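Local coordinates for cobalamin biosynthesis protein (Agrobacterium tumefaciens, PDB 3BY5) that probably takes part in cobalamin (vitamin B12) biosynthesis, although its exact biochemical role is not established, at residues V30-R35 and L118-V123; A13-R18 and D24-A29; E76-E81 and A102-A107. All coordinates share one frame; numbering follows the deposited sequence.

Contact 1: V30-R35 and L118-V123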
loop_
_atom_site.group_PDB
_atom_site.type_symbol
_atom_site.label_atom_id
_atom_site.label_comp_id
_atom_site.label_asym_id
_atom_site.label_seq_id
_atom_site.Cartn_x
_atom_site.Cartn_y
_atom_site.Cartn_z
ATOM N N VAL A 30 -4.008 -9.249 14.448
ATOM C CA VAL A 30 -2.783 -8.459 14.379
ATOM C C VAL A 30 -2.241 -8.210 15.788
ATOM O O VAL A 30 -1.060 -8.412 16.040
ATOM C CB VAL A 30 -2.986 -7.134 13.585
ATOM C CG1 VAL A 30 -1.730 -6.265 13.616
ATOM C CG2 VAL A 30 -3.360 -7.425 12.143
ATOM N N ARG A 31 -3.114 -7.815 16.711
ATOM C CA ARG A 31 -2.705 -7.567 18.095
ATOM C C ARG A 31 -2.262 -8.828 18.842
ATOM O O ARG A 31 -1.400 -8.754 19.721
ATOM C CB ARG A 31 -3.800 -6.842 18.880
ATOM C CG ARG A 31 -3.988 -5.380 18.501
ATOM C CD ARG A 31 -4.641 -4.613 19.639
ATOM N NE ARG A 31 -5.481 -3.512 19.161
ATOM C CZ ARG A 31 -5.056 -2.268 18.940
ATOM N NH1 ARG A 31 -3.786 -1.936 19.147
ATOM N NH2 ARG A 31 -5.913 -1.351 18.509
ATOM N N ALA A 32 -2.845 -9.972 18.488
ATOM C CA ALA A 32 -2.423 -11.261 19.037
ATOM C C ALA A 32 -1.042 -11.653 18.522
ATOM O O ALA A 32 -0.241 -12.198 19.272
ATOM C CB ALA A 32 -3.439 -12.350 18.730
ATOM N N ALA A 33 -0.777 -11.364 17.247
ATOM C CA ALA A 33 0.534 -11.571 16.631
ATOM C C ALA A 33 1.609 -10.724 17.300
ATOM O O ALA A 33 2.712 -11.202 17.568
ATOM C CB ALA A 33 0.470 -11.255 15.151
ATOM N N GLU A 34 1.266 -9.468 17.573
ATOM C CA GLU A 34 2.153 -8.539 18.254
ATOM C C GLU A 34 2.555 -9.050 19.632
ATOM O O GLU A 34 3.737 -9.053 19.975
ATOM C CB GLU A 34 1.490 -7.166 18.356
ATOM C CG GLU A 34 1.464 -6.433 17.036
ATOM C CD GLU A 34 0.829 -5.071 17.125
ATOM O OE1 GLU A 34 1.459 -4.098 16.663
ATOM O OE2 GLU A 34 -0.299 -4.965 17.649
ATOM N N ARG A 35 1.567 -9.509 20.397
ATOM C CA ARG A 35 1.797 -10.062 21.729
ATOM C C ARG A 35 2.554 -11.387 21.712
ATOM O O ARG A 35 3.477 -11.576 22.500
ATOM C CB ARG A 35 0.477 -10.220 22.486
ATOM C CG ARG A 35 -0.144 -8.904 22.906
ATOM C CD ARG A 35 -1.299 -9.100 23.876
ATOM N NE ARG A 35 -2.434 -9.776 23.259
ATOM C CZ ARG A 35 -3.407 -9.170 22.584
ATOM N NH1 ARG A 35 -3.402 -7.850 22.426
ATOM N NH2 ARG A 35 -4.390 -9.893 22.063
ATOM N N LEU A 118 1.198 -17.571 11.363
ATOM C CA LEU A 118 0.222 -17.497 12.430
ATOM C C LEU A 118 -1.180 -17.388 11.863
ATOM O O LEU A 118 -1.428 -16.576 10.983
ATOM C CB LEU A 118 0.518 -16.298 13.331
ATOM C CG LEU A 118 -0.252 -16.225 14.649
ATOM C CD1 LEU A 118 0.388 -17.094 15.714
ATOM C CD2 LEU A 118 -0.322 -14.813 15.116
ATOM N N VAL A 119 -2.084 -18.228 12.354
ATOM C CA VAL A 119 -3.506 -18.098 12.052
ATOM C C VAL A 119 -4.251 -17.839 13.363
ATOM O O VAL A 119 -4.069 -18.568 14.332
ATOM C CB VAL A 119 -4.071 -19.349 11.345
ATOM C CG1 VAL A 119 -5.462 -19.076 10.814
ATOM C CG2 VAL A 119 -3.178 -19.772 10.203
ATOM N N VAL A 120 -5.046 -16.771 13.399
ATOM C CA VAL A 120 -5.876 -16.432 14.561
ATOM C C VAL A 120 -7.327 -16.341 14.106
ATOM O O VAL A 120 -7.715 -15.370 13.457
ATOM C CB VAL A 120 -5.477 -15.079 15.206
ATOM C CG1 VAL A 120 -6.226 -14.872 16.509
ATOM C CG2 VAL A 120 -3.983 -14.985 15.446
ATOM N N GLY A 121 -8.131 -17.338 14.458
ATOM C CA GLY A 121 -9.443 -17.511 13.835
ATOM C C GLY A 121 -9.174 -18.043 12.441
ATOM O O GLY A 121 -8.470 -19.041 12.286
ATOM N N ASP A 122 -9.711 -17.381 11.423
ATOM C CA ASP A 122 -9.302 -17.669 10.043
ATOM C C ASP A 122 -8.716 -16.432 9.346
ATOM O O ASP A 122 -9.020 -16.131 8.188
ATOM C CB ASP A 122 -10.414 -18.356 9.232
ATOM C CG ASP A 122 -11.798 -17.871 9.601
ATOM O OD1 ASP A 122 -12.643 -18.713 9.974
ATOM O OD2 ASP A 122 -12.039 -16.649 9.524
ATOM N N VAL A 123 -7.868 -15.728 10.092
ATOM C CA VAL A 123 -7.052 -14.644 9.571
ATOM C C VAL A 123 -5.591 -15.062 9.720
ATOM O O VAL A 123 -5.130 -15.350 10.825
ATOM C CB VAL A 123 -7.306 -13.305 10.321
ATOM C CG1 VAL A 123 -6.482 -12.179 9.719
ATOM C CG2 VAL A 123 -8.777 -12.929 10.293
#
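Leu118 and Val120 reach from the edge strand 112-120 to two neighbouring alanines, Ala33 and Ala32, on helix 23-37, and all the contact between the segments is apolar. The closer pair is Leu118 and Ala33: CD2 of Leu118 lies 3.6 Å from CB of Ala33, and the same methyl is 3.7 Å from CA of Ala33, so a leucine branch rests against the backbone as well as the short side chain. Leu118 places its CG opposite its own nitrogen (chi1 -169°), which carries the branched end across to the helix. Two residues on, and therefore on the same face of the strand, CG2 of Val120 meets CB of Ala32 at 4.2 Å, a looser touch. Alanine suits both helix positions, since its single methyl lets the strand side chains come up to the helix surface.

No hydrogen bond passes between the two segments. In the helix, the amide of Glu34 bonds to Val30 O. Backbone bonds between Leu118 and Val125 tie the edge strand to strand 123-129. Further on, Val120 N donates to Val123 O at 2.9 Å, while the return bond from Val123 N to Val120 O is weak. This pair closes a tight two-residue hairpin turn through Gly121 and Asp122, and the positive phi of Gly121 (74°) is one that glycine adopts easily.

Around the pair, Leu118 also packs on Phe37, Val120 on Ala29, and Ala33 on Val125 and Ile127 of the adjoining strand. With neither charge nor hydrogen bond crossing between them, the C-terminal half of helix 23-37 and the hairpin are joined by shape and partial hydrophobic burial, an attachment that sets no sharp directional demand on their orientation.

Contact 2: A13-R18 and D24-A29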
loop_
_atom_site.group_PDB
_atom_site.type_symbol
_atom_site.label_atom_id
_atom_site.label_comp_id
_atom_site.label_asym_id
_atom_site.label_seq_id
_atom_site.Cartn_x
_atom_site.Cartn_y
_atom_site.Cartn_z
ATOM N N ALA A 13 3.175 -6.632 8.655
ATOM C CA ALA A 13 2.323 -7.811 8.802
ATOM C C ALA A 13 1.521 -8.077 7.538
ATOM O O ALA A 13 0.680 -7.268 7.153
ATOM C CB ALA A 13 1.399 -7.669 9.984
ATOM N N GLY A 14 1.794 -9.207 6.893
ATOM C CA GLY A 14 1.023 -9.651 5.733
ATOM C C GLY A 14 -0.255 -10.325 6.182
ATOM O O GLY A 14 -0.220 -11.219 7.027
ATOM N N ILE A 15 -1.384 -9.895 5.627
ATOM C CA ILE A 15 -2.699 -10.387 6.058
ATOM C C ILE A 15 -3.409 -11.181 4.965
ATOM O O ILE A 15 -3.545 -10.723 3.833
ATOM C CB ILE A 15 -3.632 -9.236 6.530
ATOM C CG1 ILE A 15 -2.926 -8.298 7.519
ATOM C CG2 ILE A 15 -4.924 -9.790 7.132
ATOM C CD1 ILE A 15 -2.454 -8.960 8.804
ATOM N N GLY A 16 -3.848 -12.382 5.322
ATOM C CA GLY A 16 -4.713 -13.184 4.471
ATOM C C GLY A 16 -5.944 -13.575 5.257
ATOM O O GLY A 16 -5.863 -13.815 6.459
ATOM N N CYS A 17 -7.088 -13.613 4.585
ATOM C CA CYS A 17 -8.334 -14.066 5.203
ATOM C C CYS A 17 -9.288 -14.630 4.164
ATOM O O CYS A 17 -9.134 -14.376 2.966
ATOM C CB CYS A 17 -9.012 -12.940 5.996
ATOM S SG CYS A 17 -9.098 -11.351 5.152
ATOM N N ARG A 18 -10.263 -15.408 4.631
ATOM C CA ARG A 18 -11.300 -15.952 3.761
ATOM C C ARG A 18 -12.306 -14.845 3.429
ATOM O O ARG A 18 -12.455 -13.887 4.199
ATOM C CB ARG A 18 -11.992 -17.154 4.425
ATOM C CG ARG A 18 -12.033 -18.425 3.561
ATOM C CD ARG A 18 -13.041 -18.325 2.416
ATOM N NE ARG A 18 -12.552 -18.948 1.185
ATOM C CZ ARG A 18 -11.816 -18.333 0.258
ATOM N NH1 ARG A 18 -11.427 -18.994 -0.824
ATOM N NH2 ARG A 18 -11.460 -17.062 0.402
ATOM N N ASP A 24 -12.875 -6.432 12.946
ATOM C CA ASP A 24 -12.468 -6.738 14.317
ATOM C C ASP A 24 -11.756 -8.089 14.464
ATOM O O ASP A 24 -10.984 -8.279 15.402
ATOM C CB ASP A 24 -13.671 -6.638 15.267
ATOM C CG ASP A 24 -14.954 -7.171 14.645
ATOM O OD1 ASP A 24 -15.136 -8.410 14.605
ATOM O OD2 ASP A 24 -15.781 -6.344 14.192
ATOM N N ALA A 25 -12.014 -9.013 13.539
ATOM C CA ALA A 25 -11.308 -10.292 13.501
ATOM C C ALA A 25 -9.871 -10.094 13.042
ATOM O O ALA A 25 -8.949 -10.688 13.602
ATOM C CB ALA A 25 -12.019 -11.274 12.594
ATOM N N ILE A 26 -9.699 -9.254 12.023
ATOM C CA ILE A 26 -8.382 -8.872 11.521
ATOM C C ILE A 26 -7.591 -8.141 12.605
ATOM O O ILE A 26 -6.419 -8.444 12.821
ATOM C CB ILE A 26 -8.477 -7.945 10.279
ATOM C CG1 ILE A 26 -9.627 -8.336 9.325
ATOM C CG2 ILE A 26 -7.128 -7.817 9.581
ATOM C CD1 ILE A 26 -9.418 -9.575 8.493
ATOM N N ILE A 27 -8.247 -7.193 13.282
ATOM C CA ILE A 27 -7.628 -6.384 14.345
ATOM C C ILE A 27 -7.131 -7.263 15.490
ATOM O O ILE A 27 -5.984 -7.133 15.920
ATOM C CB ILE A 27 -8.592 -5.285 14.874
ATOM C CG1 ILE A 27 -8.794 -4.192 13.823
ATOM C CG2 ILE A 27 -8.060 -4.651 16.163
ATOM C CD1 ILE A 27 -9.942 -3.248 14.118
ATOM N N ALA A 28 -7.995 -8.169 15.947
ATOM C CA ALA A 28 -7.664 -9.156 16.970
ATOM C C ALA A 28 -6.457 -10.002 16.584
ATOM O O ALA A 28 -5.574 -10.232 17.407
ATOM C CB ALA A 28 -8.858 -10.050 17.231
ATOM N N ALA A 29 -6.431 -10.444 15.328
ATOM C CA ALA A 29 -5.350 -11.260 14.782
ATOM C C ALA A 29 -3.993 -10.547 14.744
ATOM O O ALA A 29 -2.956 -11.174 14.967
ATOM C CB ALA A 29 -5.721 -11.745 13.394
#
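Ile26 of helix 23-37 meets the strand 11-17 with two separate methyls, each turned to a different residue. Its CG2 lies 3.8 Å from CG2 of Ile15, and its CD1 lies 3.8 Å from SG of Cys17. The two isoleucines meet at a slant, branch against branch, while the longer arm of Ile26 runs on toward the C-terminal end of the strand to find the sulfur. Although the first bond of the Ile26 side chain does not point straight at the strand, its outer atoms close the distance: CG1 stands opposite the carbonyl carbon (chi1 -38°), and CG2 opposite the nitrogen, which splits the two branches between the two partners.

Ile15 and Cys17 alternate with Gly14 and Gly16 along the strand, so both put their side chains on the face turned to the helix. Cys17 holds SG between its own nitrogen and carbonyl carbon (chi1 46°), where the sulfur faces the Ile26 methyl. Isoleucine, branched and wholly apolar, suits the buried position of Ile15, whereas the slimmer, moderately apolar cysteine suits its partly exposed one.

The surroundings continue the same apolar layer. Leu56 of helix 54-62 and Val123 of strand 123-129 touch both Ile15 and Ile26, and Ala59 adds to the cover of Ile26. The strand itself is fixed by backbone bonds to neighbours on both edges, Ile15 with Ala45 and Gly16 with Thr124; the Ile15 carbonyl also bonds to OG1 of Thr46.

A helix packed in this way against the strand that precedes it is the first half of a beta-alpha-beta crossover, here strand 11-17, helix 23-37 and the parallel strand 43-46.

Contact 3: E76-E81 and A102-A107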
loop_
_atom_site.group_PDB
_atom_site.type_symbol
_atom_site.label_atom_id
_atom_site.label_comp_id
_atom_site.label_asym_id
_atom_site.label_seq_id
_atom_site.Cartn_x
_atom_site.Cartn_y
_atom_site.Cartn_z
ATOM N N GLU A 76 4.711 -12.610 -7.285
ATOM C CA GLU A 76 5.419 -13.651 -8.022
ATOM C C GLU A 76 6.936 -13.438 -8.021
ATOM O O GLU A 76 7.695 -14.381 -7.814
ATOM C CB GLU A 76 4.892 -13.759 -9.455
ATOM C CG GLU A 76 3.530 -14.451 -9.588
ATOM C CD GLU A 76 3.547 -15.940 -9.242
ATOM O OE1 GLU A 76 4.610 -16.597 -9.375
ATOM O OE2 GLU A 76 2.477 -16.457 -8.846
ATOM N N ALA A 77 7.359 -12.195 -8.230
ATOM C CA ALA A 77 8.771 -11.818 -8.213
ATOM C C ALA A 77 9.436 -12.155 -6.887
ATOM O O ALA A 77 10.499 -12.764 -6.869
ATOM C CB ALA A 77 8.922 -10.335 -8.516
ATOM N N VAL A 78 8.782 -11.767 -5.793
ATOM C CA VAL A 78 9.252 -11.998 -4.420
ATOM C C VAL A 78 9.355 -13.486 -4.103
ATOM O O VAL A 78 10.374 -13.943 -3.580
ATOM C CB VAL A 78 8.343 -11.255 -3.405
ATOM C CG1 VAL A 78 8.515 -11.770 -1.991
ATOM C CG2 VAL A 78 8.648 -9.784 -3.450
ATOM N N ALA A 79 8.313 -14.234 -4.461
ATOM C CA ALA A 79 8.300 -15.685 -4.297
ATOM C C ALA A 79 9.427 -16.360 -5.068
ATOM O O ALA A 79 10.058 -17.280 -4.555
ATOM C CB ALA A 79 6.958 -16.255 -4.704
ATOM N N ALA A 80 9.676 -15.888 -6.289
ATOM C CA ALA A 80 10.778 -16.372 -7.124
ATOM C C ALA A 80 12.137 -16.078 -6.501
ATOM O O ALA A 80 12.973 -16.964 -6.433
ATOM C CB ALA A 80 10.693 -15.779 -8.519
ATOM N N GLU A 81 12.336 -14.844 -6.036
ATOM C CA GLU A 81 13.571 -14.425 -5.351
ATOM C C GLU A 81 13.905 -15.262 -4.111
ATOM O O GLU A 81 15.066 -15.615 -3.885
ATOM C CB GLU A 81 13.496 -12.943 -4.958
ATOM C CG GLU A 81 13.680 -11.964 -6.114
ATOM C CD GLU A 81 13.006 -10.614 -5.874
ATOM O OE1 GLU A 81 12.555 -9.995 -6.862
ATOM O OE2 GLU A 81 12.922 -10.167 -4.706
ATOM N N ALA A 102 3.493 -11.265 0.453
ATOM C CA ALA A 102 2.926 -9.907 0.539
ATOM C C ALA A 102 3.657 -9.042 1.549
ATOM O O ALA A 102 3.958 -7.887 1.265
ATOM C CB ALA A 102 1.447 -9.960 0.859
ATOM N N ALA A 103 3.934 -9.609 2.723
ATOM C CA ALA A 103 4.691 -8.940 3.784
ATOM C C ALA A 103 6.118 -8.640 3.358
ATOM O O ALA A 103 6.637 -7.576 3.671
ATOM C CB ALA A 103 4.696 -9.771 5.047
ATOM N N LEU A 104 6.738 -9.579 2.641
ATOM C CA LEU A 104 8.110 -9.422 2.167
ATOM C C LEU A 104 8.208 -8.415 1.041
ATOM O O LEU A 104 9.201 -7.700 0.943
ATOM C CB LEU A 104 8.695 -10.759 1.716
ATOM C CG LEU A 104 9.110 -11.767 2.793
ATOM C CD1 LEU A 104 9.620 -13.043 2.145
ATOM C CD2 LEU A 104 10.155 -11.195 3.738
ATOM N N ALA A 105 7.179 -8.357 0.197
ATOM C CA ALA A 105 7.141 -7.395 -0.905
ATOM C C ALA A 105 7.028 -5.969 -0.397
ATOM O O ALA A 105 7.724 -5.077 -0.879
ATOM C CB ALA A 105 6.002 -7.702 -1.837
ATOM N N ALA A 106 6.153 -5.767 0.583
ATOM C CA ALA A 106 5.936 -4.455 1.173
ATOM C C ALA A 106 7.118 -4.014 2.024
ATOM O O ALA A 106 7.416 -2.827 2.094
ATOM C CB ALA A 106 4.675 -4.452 1.988
ATOM N N ALA A 107 7.774 -4.970 2.637
ATOM C CA ALA A 107 8.953 -4.746 3.415
ATOM C C ALA A 107 10.114 -4.369 2.577
ATOM O O ALA A 107 10.854 -3.507 2.913
ATOM C CB ALA A 107 9.280 -5.933 4.181
#
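A chi1 of 163° turns both methyls of Val78 to the neighbouring helix: CG1 stands opposite the Val78 nitrogen and CG2 opposite its carbonyl carbon, and each finds a different residue. CG1 lies 3.8 Å from CB of Leu104, and CG2 lies 3.7 Å from CB of Ala105. The same CG2 is 3.8 Å from CA of Ala105, so the valine rests on helix backbone as well as on side chain. This is possible because alanine offers only a methyl, and the CA atoms of Val78 and Ala105 are accordingly no more than 6.2 Å apart.

Leu104 contributes the base of its side chain rather than its tip, since it is to its CB that CG1 of Val78 comes up. Leu104 also packs on Thr82, Ala111 and Ala128.

The arrangement is a helix pair on one side of a mixed sheet. Helix 98-107 lies between helix 72-84 and the strands: Ala103 and Leu104 pack on Ala128 of strand 123-129, and Ala106 on Tyr43 and Ala45 of strand 43-46. An alanine-rich helix suits such a middle layer, because short side chains let it approach both neighbours closely.

Within each segment the backbone keeps its helical bonds, such as the one from Ala106 N to Ala102 O, and Thr82 OG1 hydrogen-bonds to the carbonyls of Val78 and Ala79. Glu81, on the same helix as the valine, makes a long and weak ion pair with Arg74.

Overall arrangement
Contacts 1 and 2 share helix 23-37 and the sheet: they adjoin, with centres about 7 Å apart, and Ile15, Ala29, Val30, Val120 and Val123 pack where they meet. Contact 3 lies on the opposite side of the chain's centre, about 19 Å from contact 2 between centres, yet reaches it where the Ala103 methyl packs on Gly14. Contacts 2 and 3 are buried, whereas contact 1, at the edge strand, is only partly so. All three are apolar, but contact 2 pairs branched isoleucines and a cysteine, contact 1 sets larger side chains against alanines, and contact 3 fits a valine against a leucine and an alanine of another helix.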